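Local coordinates for protein BtGH115A (Bacteroides thetaiotaomicron, PDB 5BY3) that hydrolyses glycosidic bonds as a family GH115 4-O-methyl-alpha-glucuronidase with specificity for decorated arabinogalactans, at residues Leu404-Met409 with Gln564-Met569; Arg399-Leu404 with Pro498-Asn503. All coordinates share one frame; numbering follows the deposited sequence.

Contact 1: residues Leu404-Met409 with Gln564-Met569; sequences LWLSTM and QAATQM. With NI (nickel (II) ion), chain C.
Trp405 pushes the six-membered half of its indole against helix 552-580, CZ2 lying 3.7 Å from CB of Ala565. Chi1 of 171° sets its CG anti to the backbone N, and the indole starts out on the carbonyl side. The preceding residue, Leu404, gives its carbonyl to nickel. The indole meets selenomethionine Met569 tip to tip: Met569 SE is 5.2 Å from the centre of the Trp405 six-membered ring, an oblique Met-aromatic contact, and Met569 CG is 3.9 Å from Trp405 CZ3. Leu406 CG sits 3.7 Å above the centre of the indole, covering one face, while Leu406 CD1 reaches on to Ala565 CB, also at 3.7 Å, and to the backbone N of Ala566 at 4.0 Å. Ala565 CB is shared by indole and leucine, and so small a side chain lets both come close to the helix. The indole NE1 is hydrogen-bonded to Tyr561 OH, one turn earlier on the same helix, which probably limits the turning of the ring. An alanine at Trp405 would probably open a gap beneath Leu406 and beside Met569, and cost Tyr561 a partner. No hydrogen bond joins the two segments; apolar contact alone holds these buried surfaces together.

Contact 2: residues Arg399-Leu404 with Pro498-Asn503; sequences RPHDHL and PEFMGN. With NI (nickel (II) ion), chain C.
The loop that carries the nickel-binding carbonyl of Leu404 packs here against a second loop, at the start of a type I turn running from Phe500 to Asn503. The imidazole of His401 takes the backbone O of Glu499 over one face, 3.2 Å from His401 CE1 and offset toward the rim. This ring is held by its own segment: His401 ND1 donates to Asp402 O at 2.7 Å, with the acceptor in the ring plane and an angle of 153° at the hydrogen. Phe500 slides past His401 in the opposite direction, their planes turned 64° apart, and Phe500 CD1 lies 4.0 Å from His401 CB. The same Asp402 O lies in the plane of the phenyl ring, at its edge, 3.8 Å from Phe500 CE1. Glu499 CB lies 3.5 Å from Asp402 O. A bend at chi2 (93°) turns Glu499 CD, and the carboxylate ends beside Leu404 N, where OE2 accepts hydrogen bonds from the backbone N of Trp405 and Leu406. Asp402 turns its carboxylate elsewhere, to a salt bridge with Arg620. One carbonyl thus meets an N-H, an aromatic edge and an aliphatic carbon, and the buried Glu499 carboxylate is probably stabilised as an anion by the two amides it grips.

In the fold
Contacts 1 and 2 lie about 11 Å apart, centre to centre, and share Leu404, whose carbonyl binds nickel together with Asp436. One continuous loop, between strand 388-393 of the parallel eight-stranded sheet and helix 411-423, supplies residues 399-404 and then 404-409. Their partners follow later in the chain: 498-503 in the loop after helix 476-495, and 564-569 on helix 552-580, so the segments alternate. Glu499 bridges the two contacts, and Met569 of contact 1 packs on Pro498 of contact 2. The sheet belongs to the TIM-barrel-type GH115 region; together the contacts tie its metal-bearing loop to a later loop and to helix 552-580.

Contact 1: residues Leu404-Met409 with Gln564-Met569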
loop_
_atom_site.group_PDB
_atom_site.type_symbol
_atom_site.label_atom_id
_atom_site.label_comp_id
_atom_site.label_asym_id
_atom_site.label_seq_id
_atom_site.Cartn_x
_atom_site.Cartn_y
_atom_site.Cartn_z
ATOM N N LEU A 404 1.879 9.833 7.827
ATOM C CA LEU A 404 2.078 10.509 6.523
ATOM C C LEU A 404 3.506 10.858 6.188
ATOM O O LEU A 404 3.778 11.351 5.080
ATOM C CB LEU A 404 1.285 11.818 6.484
ATOM C CG LEU A 404 -0.236 11.813 6.524
ATOM C CD1 LEU A 404 -0.714 13.245 6.609
ATOM C CD2 LEU A 404 -0.740 11.167 5.249
ATOM N N TRP A 405 4.424 10.661 7.135
ATOM C CA TRP A 405 5.774 11.125 6.881
ATOM C C TRP A 405 6.633 10.082 6.176
ATOM O O TRP A 405 7.076 10.306 5.036
ATOM C CB TRP A 405 6.381 11.640 8.143
ATOM C CG TRP A 405 7.833 11.960 8.087
ATOM C CD1 TRP A 405 8.539 12.549 7.063
ATOM C CD2 TRP A 405 8.757 11.762 9.152
ATOM N NE1 TRP A 405 9.850 12.714 7.435
ATOM C CE2 TRP A 405 10.007 12.250 8.717
ATOM C CE3 TRP A 405 8.650 11.202 10.437
ATOM C CZ2 TRP A 405 11.156 12.177 9.516
ATOM C CZ3 TRP A 405 9.791 11.133 11.236
ATOM C CH2 TRP A 405 11.031 11.602 10.760
ATOM N N LEU A 406 6.825 8.953 6.860
ATOM C CA LEU A 406 7.542 7.806 6.360
ATOM C C LEU A 406 6.577 6.628 6.126
ATOM O O LEU A 406 5.451 6.601 6.634
ATOM C CB LEU A 406 8.633 7.409 7.356
ATOM C CG LEU A 406 9.693 8.502 7.608
ATOM C CD1 LEU A 406 10.617 8.101 8.761
ATOM C CD2 LEU A 406 10.478 8.812 6.330
ATOM N N SER A 407 7.038 5.685 5.333
ATOM C CA SER A 407 6.273 4.575 4.936
ATOM C C SER A 407 6.886 3.359 5.588
ATOM O O SER A 407 7.868 2.779 5.070
ATOM C CB SER A 407 6.356 4.440 3.403
ATOM O OG SER A 407 5.991 3.114 3.001
ATOM N N THR A 408 6.289 2.949 6.703
ATOM C CA THR A 408 6.888 1.972 7.499
ATOM C C THR A 408 6.049 0.715 7.751
ATOM O O THR A 408 6.400 -0.134 8.607
ATOM C CB THR A 408 7.384 2.596 8.823
ATOM O OG1 THR A 408 6.286 3.104 9.600
ATOM C CG2 THR A 408 8.424 3.672 8.542
HETATM N N MSE A 409 4.935 0.591 7.041
HETATM C CA MSE A 409 4.056 -0.559 7.232
HETATM C C MSE A 409 4.874 -1.748 6.819
HETATM O O MSE A 409 5.679 -1.669 5.888
HETATM C CB MSE A 409 2.806 -0.462 6.405
HETATM C CG MSE A 409 1.756 -1.446 6.915
HETATM SE SE MSE A 409 0.193 -1.235 5.733
HETATM C CE MSE A 409 -0.429 0.229 6.941
ATOM N N GLN A 564 17.500 6.518 9.062
ATOM C CA GLN A 564 18.077 7.518 9.939
ATOM C C GLN A 564 17.031 8.516 10.401
ATOM O O GLN A 564 17.101 9.030 11.531
ATOM C CB GLN A 564 19.296 8.180 9.311
ATOM C CG GLN A 564 20.511 7.248 9.162
ATOM C CD GLN A 564 21.808 7.989 8.794
ATOM O OE1 GLN A 564 21.829 8.943 8.006
ATOM N NE2 GLN A 564 22.900 7.531 9.365
ATOM N N ALA A 565 16.032 8.760 9.560
ATOM C CA ALA A 565 14.870 9.597 9.968
ATOM C C ALA A 565 14.164 8.961 11.141
ATOM O O ALA A 565 13.971 9.573 12.186
ATOM C CB ALA A 565 13.910 9.784 8.808
ATOM N N ALA A 566 13.868 7.679 10.985
ATOM C CA ALA A 566 13.243 6.894 12.035
ATOM C C ALA A 566 14.047 6.853 13.342
ATOM O O ALA A 566 13.465 6.959 14.442
ATOM C CB ALA A 566 12.952 5.495 11.506
ATOM N N THR A 567 15.377 6.682 13.224
ATOM C CA THR A 567 16.274 6.632 14.379
ATOM C C THR A 567 16.177 7.943 15.182
ATOM O O THR A 567 16.033 7.943 16.420
ATOM C CB THR A 567 17.729 6.426 13.928
ATOM O OG1 THR A 567 17.836 5.192 13.192
ATOM C CG2 THR A 567 18.723 6.449 15.167
ATOM N N GLN A 568 16.224 9.049 14.441
ATOM C CA GLN A 568 16.297 10.373 15.016
ATOM C C GLN A 568 14.973 10.817 15.634
ATOM O O GLN A 568 14.965 11.648 16.577
ATOM C CB GLN A 568 16.817 11.386 13.968
ATOM C CG GLN A 568 18.291 11.221 13.584
ATOM C CD GLN A 568 19.220 11.218 14.796
ATOM O OE1 GLN A 568 19.176 12.120 15.638
ATOM N NE2 GLN A 568 20.029 10.180 14.911
HETATM N N MSE A 569 13.868 10.262 15.110
HETATM C CA MSE A 569 12.537 10.441 15.707
HETATM C C MSE A 569 12.472 9.705 17.005
HETATM O O MSE A 569 11.986 10.247 18.004
HETATM C CB MSE A 569 11.424 9.954 14.761
HETATM C CG MSE A 569 9.991 10.402 15.097
HETATM SE SE MSE A 569 9.672 12.365 15.080
HETATM C CE MSE A 569 10.044 13.226 13.359
HETATM NI NI NI C . 3.507 11.490 2.727
HETATM O O HOH W 1 3.210 13.810 3.572
HETATM O O HOH W 2 3.928 9.772 0.917
#

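Contact 2: residues Arg399-Leu404 with Pro498-Asn503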
loop_
_atom_site.group_PDB
_atom_site.type_symbol
_atom_site.label_atom_id
_atom_site.label_comp_id
_atom_site.label_asym_id
_atom_site.label_seq_id
_atom_site.Cartn_x
_atom_site.Cartn_y
_atom_site.Cartn_z
ATOM N N ARG A 399 -7.698 9.282 12.592
ATOM C CA ARG A 399 -7.640 8.779 13.948
ATOM C C ARG A 399 -7.271 7.292 13.954
ATOM O O ARG A 399 -7.614 6.583 13.012
ATOM C CB ARG A 399 -9.024 8.884 14.604
ATOM C CG ARG A 399 -10.052 7.907 14.004
ATOM C CD ARG A 399 -11.426 8.133 14.570
ATOM N NE ARG A 399 -11.924 9.408 14.082
ATOM C CZ ARG A 399 -13.081 9.959 14.422
ATOM N NH1 ARG A 399 -13.929 9.370 15.273
ATOM N NH2 ARG A 399 -13.382 11.111 13.883
ATOM N N PRO A 400 -6.614 6.806 15.011
ATOM C CA PRO A 400 -6.106 7.615 16.155
ATOM C C PRO A 400 -4.903 8.543 15.841
ATOM O O PRO A 400 -4.619 9.449 16.621
ATOM C CB PRO A 400 -5.690 6.537 17.151
ATOM C CG PRO A 400 -5.223 5.411 16.257
ATOM C CD PRO A 400 -6.191 5.393 15.102
ATOM N N HIS A 401 -4.179 8.327 14.734
ATOM C CA HIS A 401 -3.060 9.250 14.374
ATOM C C HIS A 401 -2.660 9.113 12.885
ATOM O O HIS A 401 -2.606 8.002 12.392
ATOM C CB HIS A 401 -1.851 9.016 15.310
ATOM C CG HIS A 401 -0.850 10.114 15.268
ATOM N ND1 HIS A 401 -0.049 10.339 14.168
ATOM C CD2 HIS A 401 -0.552 11.085 16.167
ATOM C CE1 HIS A 401 0.699 11.411 14.393
ATOM N NE2 HIS A 401 0.415 11.878 15.600
ATOM N N ASP A 402 -2.342 10.215 12.194
ATOM C CA ASP A 402 -1.799 10.146 10.805
ATOM C C ASP A 402 -0.476 9.366 10.767
ATOM O O ASP A 402 0.358 9.505 11.674
ATOM C CB ASP A 402 -1.431 11.494 10.178
ATOM C CG ASP A 402 -2.446 12.645 10.419
ATOM O OD1 ASP A 402 -3.498 12.475 11.095
ATOM O OD2 ASP A 402 -2.113 13.774 9.915
ATOM N N HIS A 403 -0.311 8.539 9.725
ATOM C CA HIS A 403 1.002 8.126 9.293
ATOM C C HIS A 403 1.245 8.661 7.905
ATOM O O HIS A 403 0.839 8.047 6.912
ATOM C CB HIS A 403 1.215 6.611 9.391
ATOM C CG HIS A 403 0.093 5.769 8.854
ATOM N ND1 HIS A 403 -1.129 5.654 9.497
ATOM C CD2 HIS A 403 0.028 4.959 7.762
ATOM C CE1 HIS A 403 -1.893 4.808 8.819
ATOM N NE2 HIS A 403 -1.227 4.400 7.746
ATOM N N LEU A 404 1.879 9.833 7.827
ATOM C CA LEU A 404 2.078 10.509 6.523
ATOM C C LEU A 404 3.506 10.858 6.188
ATOM O O LEU A 404 3.778 11.351 5.080
ATOM C CB LEU A 404 1.285 11.818 6.484
ATOM C CG LEU A 404 -0.236 11.813 6.524
ATOM C CD1 LEU A 404 -0.714 13.245 6.609
ATOM C CD2 LEU A 404 -0.740 11.167 5.249
ATOM N N PRO A 498 7.270 5.848 13.660
ATOM C CA PRO A 498 7.835 7.157 14.017
ATOM C C PRO A 498 6.803 8.201 14.434
ATOM O O PRO A 498 6.956 8.803 15.491
ATOM C CB PRO A 498 8.524 7.582 12.741
ATOM C CG PRO A 498 9.047 6.277 12.221
ATOM C CD PRO A 498 7.957 5.279 12.481
ATOM N N GLU A 499 5.762 8.363 13.624
ATOM C CA GLU A 499 4.683 9.295 13.852
ATOM C C GLU A 499 3.871 9.012 15.095
ATOM O O GLU A 499 3.308 9.947 15.623
ATOM C CB GLU A 499 3.750 9.343 12.633
ATOM C CG GLU A 499 4.413 9.815 11.349
ATOM C CD GLU A 499 4.936 8.668 10.503
ATOM O OE1 GLU A 499 5.229 7.631 11.115
ATOM O OE2 GLU A 499 5.075 8.798 9.234
ATOM N N PHE A 500 3.831 7.765 15.591
ATOM C CA PHE A 500 3.166 7.412 16.882
ATOM C C PHE A 500 4.026 7.552 18.177
ATOM O O PHE A 500 3.550 7.247 19.289
ATOM C CB PHE A 500 2.540 5.992 16.871
ATOM C CG PHE A 500 1.759 5.631 15.631
ATOM C CD1 PHE A 500 1.248 6.599 14.750
ATOM C CD2 PHE A 500 1.502 4.263 15.356
ATOM C CE1 PHE A 500 0.555 6.209 13.580
ATOM C CE2 PHE A 500 0.775 3.869 14.222
ATOM C CZ PHE A 500 0.296 4.846 13.322
HETATM N N MSE A 501 5.266 8.018 18.061
HETATM C CA MSE A 501 6.224 7.983 19.195
HETATM C C MSE A 501 5.964 9.028 20.236
HETATM O O MSE A 501 6.563 8.975 21.308
HETATM C CB MSE A 501 7.684 8.133 18.759
HETATM C CG MSE A 501 8.151 6.874 18.035
HETATM SE SE MSE A 501 8.152 5.321 19.232
HETATM C CE MSE A 501 9.302 6.022 20.649
ATOM N N GLY A 502 5.086 9.989 19.934
ATOM C CA GLY A 502 4.635 10.963 20.921
ATOM C C GLY A 502 3.527 10.463 21.834
ATOM O O GLY A 502 3.208 11.123 22.844
ATOM N N ASN A 503 2.930 9.304 21.500
ATOM C CA ASN A 503 1.749 8.796 22.218
ATOM C C ASN A 503 0.641 9.876 22.263
ATOM O O ASN A 503 0.056 10.146 23.308
ATOM C CB ASN A 503 2.140 8.308 23.652
ATOM C CG ASN A 503 1.080 7.391 24.300
ATOM O OD1 ASN A 503 0.212 6.817 23.617
ATOM N ND2 ASN A 503 1.156 7.249 25.631
HETATM NI NI NI C . 3.507 11.490 2.727
HETATM O O HOH W 1 3.210 13.810 3.572
HETATM O O HOH W 2 3.928 9.772 0.917
#